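Local coordinates for protein putative cyclohexadienyl dehydrogenase and ADH prephenate dehydrogenase (Rhizobium meliloti, PDB 4WJI) that probably catalyses the oxidative decarboxylation of prephenate to 4-hydroxyphenylpyruvate in tyrosine biosynthesis, and binds NADP and tyrosine, at residues V97-I105 against H180-H189; V70-G78 against T233-H241. All coordinates share one frame; numbering follows the deposited sequence.

Interaction 1: V97-I105 against H180-H189; sequences VGSTKGSVI and HDKVLAIVSH. With NAP (NADP nicotinamide-adenine-dinucleotide phosphate), chain B; TYR (tyrosine), chain C.
A carboxylate bridging two backbone amides, D181 to K101 and G102, is the centre of this buried contact between the nucleotide-binding domain, where the loop after strand 93-96 enters helix 102-108, and the long helix 177-203 of the dimerization domain. D181 OD1 takes K101 N at 2.9 Å on its syn lone pair, with an N-H...O angle of 154°. D181 OD2 takes G102 N, also at 2.9 Å, on its syn side but 20° out of the carboxylate plane. D181 OD1 is gripped a second time, by H180 ND1 at 2.8 Å on the anti side, tilted out of the carboxylate plane; D181 OD1 itself lies close to the H180 ring plane. The bonds from K101 N and H180 ND1 probably restrain rotation of the carboxylate and the imidazole. A water links D181 OD2 to S103 N.

The H180 ring is sandwiched. K101 CG stands over its centre, 3.5 Å from the centroid and 12° off the normal, a CH-pi contact, while L184 CD2 lies on the opposite face, nearer the rim. Bends at chi2, chi3 and chi4 then carry K101 NZ away from the ring to G98 O, T100 O and D96. A weak bond runs from H189 NE2 to S99 O at 3.2 Å, and H189 ND1 is engaged by N242.

S99 carries the contact to the ligands: its OG lies 2.6 Å from NAP O2D and 2.7 Å from the OH of the bound tyrosine. With D181 accepting helix-start amides, the local dipoles would probably stabilise its negative charge, and the same bonds tie the dimerization domain to the loop that presents S99 to cofactor and tyrosine.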
# COMPACT_ATOMS: atom_id res chain seq x y z
N VAL A 97 -6.20 10.45 -21.52
CA VAL A 97 -5.58 9.51 -20.58
C VAL A 97 -6.41 9.32 -19.29
O VAL A 97 -5.90 8.83 -18.29
CB VAL A 97 -4.18 10.02 -20.21
CG1 VAL A 97 -3.26 10.00 -21.42
CG2 VAL A 97 -4.21 11.40 -19.57
N GLY A 98 -7.65 9.78 -19.29
CA GLY A 98 -8.50 9.77 -18.10
C GLY A 98 -8.69 8.42 -17.42
O GLY A 98 -8.73 7.35 -18.06
N SER A 99 -8.82 8.48 -16.09
CA SER A 99 -8.99 7.32 -15.26
C SER A 99 -10.38 6.65 -15.34
O SER A 99 -10.58 5.55 -14.81
CB SER A 99 -8.66 7.71 -13.81
OG SER A 99 -7.30 8.11 -13.67
N THR A 100 -11.33 7.37 -15.91
CA THR A 100 -12.65 6.90 -16.31
C THR A 100 -12.76 7.03 -17.84
O THR A 100 -12.08 7.86 -18.44
CB THR A 100 -13.81 7.66 -15.60
OG1 THR A 100 -13.89 8.97 -16.12
CG2 THR A 100 -13.57 7.76 -14.14
N LYS A 101 -13.61 6.22 -18.46
CA LYS A 101 -13.75 6.30 -19.93
C LYS A 101 -15.19 6.57 -20.41
O LYS A 101 -15.39 7.28 -21.37
CB LYS A 101 -13.18 5.03 -20.57
CG LYS A 101 -11.66 4.85 -20.43
CD LYS A 101 -10.80 5.39 -21.56
CE LYS A 101 -10.81 6.88 -21.70
NZ LYS A 101 -10.14 7.66 -20.66
N GLY A 102 -16.19 5.94 -19.79
CA GLY A 102 -17.58 6.14 -20.25
C GLY A 102 -17.97 7.59 -20.21
O GLY A 102 -18.57 8.14 -21.16
N SER A 103 -17.63 8.24 -19.11
CA SER A 103 -17.93 9.65 -18.92
C SER A 103 -17.20 10.53 -19.91
O SER A 103 -17.78 11.48 -20.45
CB SER A 103 -17.65 10.15 -17.50
OG SER A 103 -16.24 10.17 -17.22
N VAL A 104 -15.92 10.23 -20.11
CA VAL A 104 -15.11 11.03 -21.00
C VAL A 104 -15.66 10.95 -22.41
O VAL A 104 -15.78 11.99 -23.11
CB VAL A 104 -13.64 10.57 -20.92
CG1 VAL A 104 -12.82 11.31 -21.95
CG2 VAL A 104 -13.07 10.83 -19.51
N ILE A 105 -15.99 9.75 -22.87
CA ILE A 105 -16.56 9.61 -24.20
C ILE A 105 -17.88 10.41 -24.33
O ILE A 105 -18.08 11.14 -25.30
CB ILE A 105 -16.74 8.14 -24.58
CG1 ILE A 105 -15.37 7.47 -24.70
CG2 ILE A 105 -17.51 7.97 -25.86
CD1 ILE A 105 -15.43 5.96 -24.69
N HIS A 180 -14.25 -1.36 -19.15
CA HIS A 180 -13.15 -0.60 -18.53
C HIS A 180 -13.53 -0.03 -17.18
O HIS A 180 -12.79 -0.14 -16.21
CB HIS A 180 -12.65 0.50 -19.45
CG HIS A 180 -11.73 1.49 -18.78
ND1 HIS A 180 -12.19 2.47 -17.95
CD2 HIS A 180 -10.38 1.61 -18.79
CE1 HIS A 180 -11.16 3.17 -17.48
NE2 HIS A 180 -10.05 2.66 -17.96
N ASP A 181 -14.68 0.63 -17.12
CA ASP A 181 -15.10 1.30 -15.93
C ASP A 181 -15.41 0.32 -14.77
O ASP A 181 -15.12 0.64 -13.61
CB ASP A 181 -16.26 2.26 -16.23
CG ASP A 181 -15.82 3.51 -17.07
OD1 ASP A 181 -14.59 3.75 -17.27
OD2 ASP A 181 -16.73 4.27 -17.53
N LYS A 182 -15.87 -0.89 -15.10
CA LYS A 182 -16.07 -1.93 -14.07
C LYS A 182 -14.71 -2.43 -13.56
O LYS A 182 -14.49 -2.57 -12.33
CB LYS A 182 -16.87 -3.10 -14.61
CG LYS A 182 -17.31 -4.10 -13.58
N VAL A 183 -13.82 -2.76 -14.48
CA VAL A 183 -12.49 -3.26 -14.13
C VAL A 183 -11.75 -2.22 -13.27
O VAL A 183 -11.20 -2.54 -12.18
CB VAL A 183 -11.66 -3.61 -15.38
CG1 VAL A 183 -10.23 -3.99 -15.01
CG2 VAL A 183 -12.28 -4.79 -16.15
N LEU A 184 -11.74 -0.96 -13.70
CA LEU A 184 -11.02 0.06 -12.94
C LEU A 184 -11.67 0.37 -11.58
O LEU A 184 -10.98 0.77 -10.64
CB LEU A 184 -10.70 1.31 -13.76
CG LEU A 184 -9.44 1.21 -14.63
CD1 LEU A 184 -8.20 1.24 -13.79
CD2 LEU A 184 -9.38 0.01 -15.58
N ALA A 185 -12.97 0.16 -11.48
CA ALA A 185 -13.65 0.36 -10.21
C ALA A 185 -13.06 -0.54 -9.14
O ALA A 185 -12.90 -0.09 -8.02
CB ALA A 185 -15.16 0.16 -10.32
N ILE A 186 -12.72 -1.79 -9.49
CA ILE A 186 -12.15 -2.70 -8.48
C ILE A 186 -10.64 -2.58 -8.36
O ILE A 186 -10.15 -2.67 -7.25
CB ILE A 186 -12.63 -4.17 -8.66
CG1 ILE A 186 -12.11 -5.07 -7.54
CG2 ILE A 186 -12.27 -4.74 -10.01
CD1 ILE A 186 -12.58 -4.64 -6.14
N VAL A 187 -9.91 -2.46 -9.49
CA VAL A 187 -8.42 -2.48 -9.39
C VAL A 187 -7.84 -1.13 -9.01
O VAL A 187 -6.66 -1.06 -8.61
CB VAL A 187 -7.65 -2.97 -10.66
CG1 VAL A 187 -7.93 -4.43 -10.98
CG2 VAL A 187 -7.89 -2.06 -11.86
N SER A 188 -8.61 -0.05 -9.11
CA SER A 188 -8.06 1.28 -8.84
C SER A 188 -8.94 2.15 -7.96
O SER A 188 -8.48 2.71 -6.97
CB SER A 188 -7.81 2.00 -10.19
OG SER A 188 -7.26 3.29 -9.96
N HIS A 189 -10.21 2.32 -8.34
CA HIS A 189 -11.02 3.31 -7.68
C HIS A 189 -11.39 2.93 -6.25
O HIS A 189 -11.20 3.73 -5.34
CB HIS A 189 -12.24 3.69 -8.52
CG HIS A 189 -11.87 4.10 -9.92
ND1 HIS A 189 -12.78 4.11 -10.95
CD2 HIS A 189 -10.67 4.40 -10.47
CE1 HIS A 189 -12.18 4.48 -12.06
NE2 HIS A 189 -10.88 4.65 -11.80
PA NAP B . -2.07 16.70 -12.58
O1A NAP B . -0.64 16.35 -12.40
O2A NAP B . -2.86 17.34 -11.49
O5B NAP B . -2.17 17.66 -13.86
C5B NAP B . -3.39 18.32 -14.16
C4B NAP B . -3.33 19.08 -15.49
O4B NAP B . -4.66 19.45 -15.85
C3B NAP B . -2.57 20.39 -15.38
O3B NAP B . -2.05 20.78 -16.64
C2B NAP B . -3.65 21.38 -15.03
O2B NAP B . -3.36 22.67 -15.47
C1B NAP B . -4.81 20.86 -15.83
N9A NAP B . -6.18 21.21 -15.37
C8A NAP B . -6.70 21.05 -14.16
N7A NAP B . -7.96 21.39 -14.07
C5A NAP B . -8.29 21.82 -15.32
C6A NAP B . -9.48 22.32 -15.88
N6A NAP B . -10.59 22.47 -15.13
N1A NAP B . -9.47 22.62 -17.16
C2A NAP B . -8.36 22.46 -17.87
N3A NAP B . -7.20 22.00 -17.44
C4A NAP B . -7.19 21.70 -16.14
O3 NAP B . -2.90 15.43 -13.11
PN NAP B . -2.48 14.04 -13.78
O1N NAP B . -2.12 13.18 -12.68
O2N NAP B . -1.55 14.25 -14.88
O5D NAP B . -3.91 13.51 -14.32
C5D NAP B . -4.42 13.88 -15.57
C4D NAP B . -5.38 12.79 -16.04
O4D NAP B . -4.70 11.56 -16.03
C3D NAP B . -6.57 12.61 -15.14
O3D NAP B . -7.73 12.39 -15.93
C2D NAP B . -6.24 11.39 -14.32
O2D NAP B . -7.42 10.73 -13.94
C1D NAP B . -5.46 10.58 -15.36
N1N NAP B . -4.46 9.65 -14.83
C2N NAP B . -3.78 9.94 -13.72
C3N NAP B . -2.84 9.07 -13.21
C7N NAP B . -2.06 9.32 -11.94
O7N NAP B . -1.53 8.39 -11.40
N7N NAP B . -1.99 10.56 -11.50
C4N NAP B . -2.62 7.90 -13.89
C5N NAP B . -3.32 7.65 -15.04
C6N NAP B . -4.27 8.52 -15.49
P2B NAP B . -2.91 23.84 -14.46
O1X NAP B . -1.88 23.24 -13.56
O2X NAP B . -2.36 24.90 -15.37
O3X NAP B . -4.11 24.30 -13.66
N TYR C . -1.47 7.02 -8.94
CA TYR C . -1.55 5.57 -8.63
C TYR C . -0.37 5.17 -7.78
O TYR C . 0.41 6.05 -7.44
CB TYR C . -1.59 4.73 -9.91
CG TYR C . -2.76 5.04 -10.84
CD1 TYR C . -3.89 5.74 -10.42
CD2 TYR C . -2.71 4.63 -12.15
CE1 TYR C . -4.93 6.01 -11.30
CE2 TYR C . -3.74 4.86 -13.03
CZ TYR C . -4.84 5.56 -12.63
OH TYR C . -5.85 5.86 -13.51
OXT TYR C . -0.25 3.96 -7.46
O HOH W 1 -17.08 6.81 -16.62

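Interaction 2: V70-G78 against T233-H241; sequences VSVPVGASG and TMWRDVCLH. With NAP (NADP nicotinamide-adenine-dinucleotide phosphate), chain B.
D237 reaches from helix 232-241 to the turn 73-76 and accepts the amide of G75, with G75 N to D237 OD2 at 2.9 Å and an N-H...O angle of 140°. The amide arrives from above the carboxylate plane, 52° out of it. D237 CG is anti to its carbonyl carbon (chi1 -75°), which directs OD2 at the turn, where P73 CB also lies 3.3 Å from it. The other oxygen is held by R236, which grips side-on with the carboxylate carbon in the guanidinium plane: R236 NE and R236 NH2 each lie 3.0 Å from D237 OD1. Were D237 an alanine, G75 N would probably lose its acceptor and R236 its salt-bridge mate.

V74 CG2 packs 3.8 Å from D237 CB as the two side chains run past each other in opposite directions, and H241 CE1 comes to 3.7 Å from G75 CA. H241 ND1 bonds D237 O, which helps hold the imidazole beside the turn. T233 CG2 meets P73 CG at 4.0 Å. A water joins V74 N, M234 O and NAP O2D, while the extended chain of selenomethionine M234 lays SE and CE against the nicotinamide.

The turn follows strand 67-70 and leads into helix 77-84. Helix 102-108 packs against V74 and H241, helix 177-203 lies against W235 and V238, and F273 and F276 of the second subunit touch T233 and W235.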
# COMPACT_ATOMS: atom_id res chain seq x y z
N VAL A 70 -5.14 14.72 -24.36
CA VAL A 70 -5.80 15.47 -23.30
C VAL A 70 -5.52 14.76 -21.95
O VAL A 70 -5.91 13.61 -21.79
CB VAL A 70 -7.31 15.58 -23.56
CG1 VAL A 70 -7.99 16.35 -22.43
CG2 VAL A 70 -7.57 16.25 -24.90
N SER A 71 -4.83 15.45 -21.05
CA SER A 71 -4.38 14.92 -19.73
C SER A 71 -4.78 15.88 -18.61
O SER A 71 -3.95 16.50 -17.98
CB SER A 71 -2.84 14.67 -19.70
OG SER A 71 -2.41 13.88 -20.83
N VAL A 72 -6.09 15.96 -18.39
CA VAL A 72 -6.72 16.86 -17.40
C VAL A 72 -7.66 16.04 -16.51
O VAL A 72 -8.04 14.93 -16.87
CB VAL A 72 -7.52 18.02 -18.08
CG1 VAL A 72 -6.61 18.86 -18.98
CG2 VAL A 72 -8.74 17.52 -18.83
N PRO A 73 -8.05 16.56 -15.33
CA PRO A 73 -9.02 15.81 -14.52
C PRO A 73 -10.29 15.52 -15.34
O PRO A 73 -10.69 16.34 -16.20
CB PRO A 73 -9.30 16.73 -13.35
CG PRO A 73 -8.47 17.89 -13.47
CD PRO A 73 -7.66 17.85 -14.74
N VAL A 74 -10.87 14.33 -15.11
CA VAL A 74 -11.89 13.89 -16.06
C VAL A 74 -13.11 14.78 -16.16
O VAL A 74 -13.78 14.82 -17.21
CB VAL A 74 -12.33 12.42 -15.90
CG1 VAL A 74 -11.18 11.46 -16.22
CG2 VAL A 74 -12.90 12.16 -14.53
N GLY A 75 -13.41 15.52 -15.11
CA GLY A 75 -14.54 16.43 -15.18
C GLY A 75 -14.36 17.62 -16.09
O GLY A 75 -15.32 18.33 -16.41
N ALA A 76 -13.13 17.84 -16.55
CA ALA A 76 -12.78 18.93 -17.49
C ALA A 76 -12.80 18.52 -18.95
O ALA A 76 -12.57 19.34 -19.85
CB ALA A 76 -11.45 19.53 -17.10
N SER A 77 -13.04 17.24 -19.20
CA SER A 77 -12.89 16.71 -20.55
C SER A 77 -13.81 17.39 -21.56
O SER A 77 -13.38 17.71 -22.71
CB SER A 77 -13.20 15.20 -20.56
OG SER A 77 -12.34 14.48 -19.71
N GLY A 78 -15.06 17.56 -21.18
CA GLY A 78 -16.02 18.19 -22.09
C GLY A 78 -15.65 19.60 -22.44
O GLY A 78 -15.81 20.01 -23.60
N THR A 233 -8.53 16.87 -6.64
CA THR A 233 -9.37 17.15 -7.81
C THR A 233 -9.52 15.92 -8.69
O THR A 233 -10.65 15.58 -9.11
CB THR A 233 -8.83 18.34 -8.63
OG1 THR A 233 -8.73 19.50 -7.79
CG2 THR A 233 -9.70 18.66 -9.78
N MSE A 234 -8.39 15.24 -8.96
CA MSE A 234 -8.41 14.03 -9.78
C MSE A 234 -9.38 13.04 -9.20
O MSE A 234 -10.19 12.45 -9.92
CB MSE A 234 -6.99 13.41 -9.83
CG MSE A 234 -6.93 12.02 -10.46
SE MSE A 234 -5.09 11.47 -10.64
CE MSE A 234 -5.53 9.63 -10.85
N TRP A 235 -9.27 12.77 -7.89
CA TRP A 235 -10.06 11.71 -7.28
C TRP A 235 -11.50 12.10 -7.00
O TRP A 235 -12.37 11.23 -7.10
CB TRP A 235 -9.33 11.13 -6.02
CG TRP A 235 -8.22 10.26 -6.53
CD1 TRP A 235 -6.89 10.55 -6.60
CD2 TRP A 235 -8.39 8.98 -7.17
NE1 TRP A 235 -6.23 9.53 -7.23
CE2 TRP A 235 -7.13 8.54 -7.58
CE3 TRP A 235 -9.49 8.16 -7.38
CZ2 TRP A 235 -6.95 7.32 -8.24
CZ3 TRP A 235 -9.31 6.99 -8.05
CH2 TRP A 235 -8.05 6.58 -8.49
N ARG A 236 -11.77 13.37 -6.69
CA ARG A 236 -13.14 13.87 -6.68
C ARG A 236 -13.77 13.55 -8.03
O ARG A 236 -14.89 12.98 -8.10
CB ARG A 236 -13.18 15.36 -6.40
CG ARG A 236 -14.58 15.96 -6.53
CD ARG A 236 -14.54 17.46 -6.70
NE ARG A 236 -14.00 17.80 -7.98
CZ ARG A 236 -13.61 19.01 -8.35
NH1 ARG A 236 -13.64 20.01 -7.48
NH2 ARG A 236 -13.19 19.22 -9.59
N ASP A 237 -13.08 13.92 -9.10
CA ASP A 237 -13.68 13.72 -10.42
C ASP A 237 -13.94 12.24 -10.75
O ASP A 237 -14.96 11.90 -11.36
CB ASP A 237 -12.85 14.40 -11.49
CG ASP A 237 -13.03 15.90 -11.51
OD1 ASP A 237 -13.72 16.51 -10.63
OD2 ASP A 237 -12.49 16.50 -12.51
N VAL A 238 -13.00 11.34 -10.41
CA VAL A 238 -13.25 9.91 -10.65
C VAL A 238 -14.52 9.43 -9.92
O VAL A 238 -15.33 8.68 -10.49
CB VAL A 238 -12.02 9.06 -10.21
CG1 VAL A 238 -12.34 7.59 -10.24
CG2 VAL A 238 -10.86 9.30 -11.12
N CYS A 239 -14.68 9.82 -8.66
CA CYS A 239 -15.85 9.40 -7.89
C CYS A 239 -17.15 9.95 -8.49
O CYS A 239 -18.20 9.27 -8.44
CB CYS A 239 -15.74 9.89 -6.44
SG CYS A 239 -14.50 9.00 -5.48
N LEU A 240 -17.09 11.15 -9.02
CA LEU A 240 -18.28 11.78 -9.65
C LEU A 240 -18.62 11.14 -11.00
O LEU A 240 -19.78 11.13 -11.41
CB LEU A 240 -18.05 13.28 -9.87
CG LEU A 240 -17.97 14.14 -8.59
CD1 LEU A 240 -17.50 15.56 -8.88
CD2 LEU A 240 -19.29 14.14 -7.83
N HIS A 241 -17.61 10.67 -11.71
CA HIS A 241 -17.77 10.19 -13.08
C HIS A 241 -17.70 8.68 -13.29
O HIS A 241 -17.94 8.22 -14.41
CB HIS A 241 -16.77 10.96 -13.98
CG HIS A 241 -17.18 12.37 -14.13
ND1 HIS A 241 -16.65 13.43 -13.45
CD2 HIS A 241 -18.24 12.86 -14.82
CE1 HIS A 241 -17.32 14.53 -13.77
NE2 HIS A 241 -18.29 14.20 -14.59
PA NAP B . -2.07 16.70 -12.58
O1A NAP B . -0.64 16.35 -12.40
O2A NAP B . -2.86 17.34 -11.49
O5B NAP B . -2.17 17.66 -13.86
C5B NAP B . -3.39 18.32 -14.16
C4B NAP B . -3.33 19.08 -15.49
O4B NAP B . -4.66 19.45 -15.85
C3B NAP B . -2.57 20.39 -15.38
O3B NAP B . -2.05 20.78 -16.64
C2B NAP B . -3.65 21.38 -15.03
O2B NAP B . -3.36 22.67 -15.47
C1B NAP B . -4.81 20.86 -15.83
N9A NAP B . -6.18 21.21 -15.37
C8A NAP B . -6.70 21.05 -14.16
N7A NAP B . -7.96 21.39 -14.07
C5A NAP B . -8.29 21.82 -15.32
C6A NAP B . -9.48 22.32 -15.88
N6A NAP B . -10.59 22.47 -15.13
N1A NAP B . -9.47 22.62 -17.16
C2A NAP B . -8.36 22.46 -17.87
N3A NAP B . -7.20 22.00 -17.44
C4A NAP B . -7.19 21.70 -16.14
O3 NAP B . -2.90 15.43 -13.11
PN NAP B . -2.48 14.04 -13.78
O1N NAP B . -2.12 13.18 -12.68
O2N NAP B . -1.55 14.25 -14.88
O5D NAP B . -3.91 13.51 -14.32
C5D NAP B . -4.42 13.88 -15.57
C4D NAP B . -5.38 12.79 -16.04
O4D NAP B . -4.70 11.56 -16.03
C3D NAP B . -6.57 12.61 -15.14
O3D NAP B . -7.73 12.39 -15.93
C2D NAP B . -6.24 11.39 -14.32
O2D NAP B . -7.42 10.73 -13.94
C1D NAP B . -5.46 10.58 -15.36
N1N NAP B . -4.46 9.65 -14.83
C2N NAP B . -3.78 9.94 -13.72
C3N NAP B . -2.84 9.07 -13.21
C7N NAP B . -2.06 9.32 -11.94
O7N NAP B . -1.53 8.39 -11.40
N7N NAP B . -1.99 10.56 -11.50
C4N NAP B . -2.62 7.90 -13.89
C5N NAP B . -3.32 7.65 -15.04
C6N NAP B . -4.27 8.52 -15.49
P2B NAP B . -2.91 23.84 -14.46
O1X NAP B . -1.88 23.24 -13.56
O2X NAP B . -2.36 24.90 -15.37
O3X NAP B . -4.11 24.30 -13.66
O HOH W 2 -9.60 12.56 -13.03

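How the interactions relate
Both contacts are mainly buried and join loops at the ends of parallel Rossmann strands, 93-96 and 67-70, to helices of the dimerization domain. Each uses an aspartate from that domain as acceptor for backbone N-H, two amides in interaction 1 and one in interaction 2. Interaction 1 divides its amides between two oxygens, whereas interaction 2 gives one oxygen to an amide and the other to an arginine. Interaction 2 has more partly exposed residues, G75, T233 and H241 among those touching. The two are in direct contact: V97 N lies 3.2 Å from V70 O, a probable hydrogen bond, and H189 CG packs 3.5 Å from V238 CG1. NADP touches both; interaction 1 lies inside the chain loop closed by interaction 2.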